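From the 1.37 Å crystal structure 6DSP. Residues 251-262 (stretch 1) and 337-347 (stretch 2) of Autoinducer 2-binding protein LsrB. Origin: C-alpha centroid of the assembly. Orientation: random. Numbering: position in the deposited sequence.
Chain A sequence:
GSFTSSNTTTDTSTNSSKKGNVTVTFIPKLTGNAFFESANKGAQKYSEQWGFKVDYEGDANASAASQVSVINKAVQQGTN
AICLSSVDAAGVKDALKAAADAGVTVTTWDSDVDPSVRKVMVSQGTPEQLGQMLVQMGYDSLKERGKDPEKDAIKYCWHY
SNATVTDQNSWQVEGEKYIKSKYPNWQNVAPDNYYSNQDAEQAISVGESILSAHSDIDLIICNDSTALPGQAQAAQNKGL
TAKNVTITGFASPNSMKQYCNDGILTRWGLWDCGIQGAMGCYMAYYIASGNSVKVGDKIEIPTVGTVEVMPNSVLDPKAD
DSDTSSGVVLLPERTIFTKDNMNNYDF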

# COMPACT_ATOMS: atom_id res chain seq x y z
N ALA A 251 0.73 -7.86 -2.24
CA ALA A 251 1.65 -7.66 -3.36
C ALA A 251 0.87 -7.86 -4.64
O ALA A 251 -0.14 -8.57 -4.67
CB ALA A 251 2.84 -8.63 -3.31
N SER A 252 1.34 -7.22 -5.72
CA SER A 252 0.71 -7.43 -7.01
C SER A 252 0.90 -8.89 -7.44
O SER A 252 1.91 -9.52 -7.13
CB SER A 252 1.21 -6.41 -8.05
OG SER A 252 2.63 -6.31 -8.07
N PRO A 253 -0.09 -9.45 -8.13
CA PRO A 253 -0.11 -10.92 -8.28
C PRO A 253 1.00 -11.49 -9.14
O PRO A 253 1.48 -12.59 -8.83
CB PRO A 253 -1.51 -11.18 -8.87
CG PRO A 253 -1.91 -9.85 -9.51
CD PRO A 253 -1.32 -8.80 -8.61
N ASN A 254 1.42 -10.81 -10.22
CA ASN A 254 2.48 -11.40 -11.03
C ASN A 254 3.73 -11.68 -10.19
O ASN A 254 4.42 -12.67 -10.45
CB ASN A 254 2.84 -10.51 -12.22
CG ASN A 254 1.81 -10.55 -13.34
OD1 ASN A 254 0.79 -11.23 -13.26
ND2 ASN A 254 2.07 -9.78 -14.40
N SER A 255 4.02 -10.83 -9.19
CA SER A 255 5.23 -11.02 -8.41
C SER A 255 5.17 -12.25 -7.52
O SER A 255 6.21 -12.69 -7.03
CB SER A 255 5.56 -9.77 -7.58
OG SER A 255 4.63 -9.63 -6.52
N MET A 256 3.96 -12.80 -7.29
CA MET A 256 3.80 -13.92 -6.36
C MET A 256 3.40 -15.22 -7.03
O MET A 256 3.35 -16.24 -6.34
CB MET A 256 2.76 -13.60 -5.28
CG MET A 256 3.07 -12.36 -4.44
SD MET A 256 4.65 -12.50 -3.55
CE MET A 256 4.31 -13.94 -2.49
N LYS A 257 3.10 -15.22 -8.34
CA LYS A 257 2.55 -16.42 -8.95
C LYS A 257 3.48 -17.60 -8.81
O LYS A 257 3.03 -18.72 -8.52
CB LYS A 257 2.22 -16.17 -10.41
CG LYS A 257 0.98 -15.31 -10.61
CD LYS A 257 0.81 -15.01 -12.07
CE LYS A 257 -0.37 -14.09 -12.32
NZ LYS A 257 -0.45 -13.72 -13.77
N GLN A 258 4.79 -17.40 -9.02
CA GLN A 258 5.70 -18.53 -8.96
C GLN A 258 5.78 -19.11 -7.56
O GLN A 258 5.79 -20.33 -7.38
CB GLN A 258 7.09 -18.15 -9.48
CG GLN A 258 7.96 -19.39 -9.68
CD GLN A 258 7.37 -20.28 -10.75
OE1 GLN A 258 6.97 -21.43 -10.48
NE2 GLN A 258 7.31 -19.77 -11.98
N TYR A 259 5.83 -18.24 -6.54
CA TYR A 259 5.82 -18.73 -5.16
C TYR A 259 4.56 -19.54 -4.88
O TYR A 259 4.61 -20.54 -4.17
CB TYR A 259 5.90 -17.57 -4.16
CG TYR A 259 7.24 -16.84 -4.18
CD1 TYR A 259 8.43 -17.52 -3.93
CD2 TYR A 259 7.32 -15.45 -4.47
CE1 TYR A 259 9.66 -16.87 -3.99
CE2 TYR A 259 8.54 -14.78 -4.50
CZ TYR A 259 9.71 -15.51 -4.27
OH TYR A 259 10.90 -14.83 -4.34
N CYS A 260 3.43 -19.09 -5.41
CA CYS A 260 2.19 -19.82 -5.18
C CYS A 260 2.18 -21.15 -5.93
O CYS A 260 1.82 -22.19 -5.35
CB CYS A 260 1.01 -18.89 -5.54
SG CYS A 260 -0.59 -19.60 -5.14
N ASN A 261 2.66 -21.14 -7.18
CA ASN A 261 2.75 -22.39 -7.95
C ASN A 261 3.72 -23.38 -7.31
O ASN A 261 3.54 -24.60 -7.42
CB ASN A 261 3.18 -22.11 -9.40
CG ASN A 261 2.04 -21.55 -10.23
OD1 ASN A 261 0.89 -21.93 -10.05
ND2 ASN A 261 2.36 -20.65 -11.15
N ASP A 262 4.74 -22.88 -6.63
CA ASP A 262 5.71 -23.73 -5.95
C ASP A 262 5.27 -24.13 -4.55
O ASP A 262 6.05 -24.76 -3.83
CB ASP A 262 7.08 -23.03 -5.87
CG ASP A 262 7.75 -22.93 -7.22
OD1 ASP A 262 7.29 -23.63 -8.14
OD2 ASP A 262 8.73 -22.15 -7.36
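Stretch 2 337-347: FTKDNMNNYDF

The C-terminal tail of the chain packs along one side of a short helix and the turn before it, in a mixed contact with an apolar centre, three direct hydrogen bonds and bridging waters. The two stretches together bury 631 Å². Stretch 2 forms no regular helix; its backbone is turn-like from Lys-339 to Asn-344 and opens out at Tyr-345. It runs opposite to stretch 1: Lys-339 lies by Cys-260 (CA to CA 6.4 Å), and Phe-347 by Asn-254 (CA to CA 5.5 Å).

Pro-253 packs against two aromatic rings. Its CB lies over a face of Phe-337, 3.9 Å from the ring centroid, and its CD over a face of Phe-347, 3.7 Å from that centroid. Met-342 covers the helix, with SD 3.7 Å from Cys-260 CB. Cys-260 SG is also 3.9 Å from Lys-339 CB.

Asn-254 holds the chain end. Its N donates to Phe-347 O (2.8 Å), and its ND2 to Asp-346 OD1 (3.0 Å). Lys-257 reaches out fully extended beyond chi1, and its NZ donates to Tyr-345 O (2.8 Å). The same NZ bonds Asn-254 OD1 (2.8 Å), tying the two side chains together. One water links Ser-252 OG to Phe-347 OXT. Two others join Asn-261 to Asn-343.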

# COMPACT_ATOMS: atom_id res chain seq x y z
N PHE A 337 -6.08 -13.23 -3.66
CA PHE A 337 -5.55 -14.15 -4.66
C PHE A 337 -5.23 -15.50 -4.05
O PHE A 337 -4.69 -15.59 -2.93
CB PHE A 337 -4.26 -13.62 -5.29
CG PHE A 337 -4.37 -12.24 -5.84
CD1 PHE A 337 -5.02 -12.00 -7.04
CD2 PHE A 337 -3.78 -11.17 -5.17
CE1 PHE A 337 -5.10 -10.71 -7.56
CE2 PHE A 337 -3.86 -9.88 -5.71
CZ PHE A 337 -4.54 -9.66 -6.88
N THR A 338 -5.56 -16.56 -4.78
CA THR A 338 -5.04 -17.90 -4.51
C THR A 338 -4.66 -18.51 -5.87
O THR A 338 -4.81 -17.87 -6.92
CB THR A 338 -6.07 -18.81 -3.84
OG1 THR A 338 -7.06 -19.20 -4.81
CG2 THR A 338 -6.70 -18.15 -2.61
N LYS A 339 -4.18 -19.75 -5.86
CA LYS A 339 -3.87 -20.39 -7.13
C LYS A 339 -5.11 -20.49 -8.02
O LYS A 339 -4.98 -20.64 -9.23
CB LYS A 339 -3.26 -21.77 -6.87
CG LYS A 339 -4.27 -22.81 -6.37
CD LYS A 339 -3.60 -24.16 -6.20
CE LYS A 339 -4.51 -25.10 -5.44
NZ LYS A 339 -5.82 -25.28 -6.12
N ASP A 340 -6.31 -20.43 -7.44
CA ASP A 340 -7.53 -20.64 -8.22
C ASP A 340 -7.94 -19.42 -9.03
O ASP A 340 -8.68 -19.57 -10.01
CB ASP A 340 -8.67 -21.06 -7.30
CG ASP A 340 -8.47 -22.42 -6.71
OD1 ASP A 340 -7.73 -23.23 -7.32
OD2 ASP A 340 -9.03 -22.66 -5.62
N ASN A 341 -7.51 -18.21 -8.66
CA ASN A 341 -7.84 -17.03 -9.45
C ASN A 341 -6.65 -16.19 -9.89
O ASN A 341 -6.85 -15.25 -10.67
CB ASN A 341 -8.85 -16.13 -8.73
CG ASN A 341 -8.28 -15.50 -7.46
OD1 ASN A 341 -7.21 -15.89 -7.01
ND2 ASN A 341 -8.96 -14.49 -6.91
N MET A 342 -5.42 -16.47 -9.41
CA MET A 342 -4.32 -15.55 -9.68
C MET A 342 -4.05 -15.41 -11.17
O MET A 342 -3.57 -14.35 -11.62
CB MET A 342 -3.05 -16.00 -8.94
CG MET A 342 -2.47 -17.30 -9.49
SD MET A 342 -1.15 -17.87 -8.41
CE MET A 342 -0.44 -19.17 -9.43
N ASN A 343 -4.33 -16.44 -11.95
CA ASN A 343 -4.04 -16.39 -13.38
C ASN A 343 -5.07 -15.58 -14.15
O ASN A 343 -4.90 -15.39 -15.36
CB ASN A 343 -3.88 -17.80 -13.94
CG ASN A 343 -2.70 -18.51 -13.34
OD1 ASN A 343 -1.60 -17.95 -13.27
ND2 ASN A 343 -2.92 -19.73 -12.86
N ASN A 344 -6.10 -15.08 -13.48
CA ASN A 344 -7.03 -14.16 -14.11
C ASN A 344 -6.49 -12.74 -14.16
O ASN A 344 -7.14 -11.86 -14.72
CB ASN A 344 -8.37 -14.16 -13.37
CG ASN A 344 -9.04 -15.51 -13.39
OD1 ASN A 344 -8.76 -16.34 -14.25
ND2 ASN A 344 -9.95 -15.74 -12.44
N TYR A 345 -5.32 -12.49 -13.56
CA TYR A 345 -4.79 -11.15 -13.44
C TYR A 345 -3.43 -11.08 -14.11
O TYR A 345 -2.71 -12.08 -14.19
CB TYR A 345 -4.65 -10.76 -11.95
CG TYR A 345 -5.98 -10.82 -11.23
CD1 TYR A 345 -6.44 -12.00 -10.67
CD2 TYR A 345 -6.78 -9.70 -11.14
CE1 TYR A 345 -7.68 -12.04 -10.05
CE2 TYR A 345 -8.00 -9.73 -10.51
CZ TYR A 345 -8.46 -10.92 -9.99
OH TYR A 345 -9.69 -10.95 -9.35
N ASP A 346 -3.07 -9.89 -14.59
CA ASP A 346 -1.80 -9.72 -15.28
C ASP A 346 -1.20 -8.36 -14.91
O ASP A 346 -1.02 -7.48 -15.75
CB ASP A 346 -1.96 -9.85 -16.79
CG ASP A 346 -0.65 -9.73 -17.52
OD1 ASP A 346 0.41 -9.89 -16.87
OD2 ASP A 346 -0.68 -9.47 -18.75
N PHE A 347 -0.86 -8.22 -13.64
CA PHE A 347 -0.13 -7.03 -13.17
C PHE A 347 0.63 -7.35 -11.91
O PHE A 347 0.42 -8.44 -11.37
CB PHE A 347 -1.08 -5.85 -12.93
CG PHE A 347 -1.94 -5.99 -11.72
CD1 PHE A 347 -3.12 -6.73 -11.76
CD2 PHE A 347 -1.61 -5.33 -10.54
CE1 PHE A 347 -3.94 -6.82 -10.63
CE2 PHE A 347 -2.42 -5.42 -9.42
CZ PHE A 347 -3.58 -6.16 -9.47
OXT PHE A 347 1.47 -6.57 -11.44
O HOH W 1 3.33 -8.01 -10.02
O HOH W 2 -0.75 -16.16 -15.18
O HOH W 3 0.87 -19.14 -13.10
O HOH W 4 -1.13 -21.85 -11.81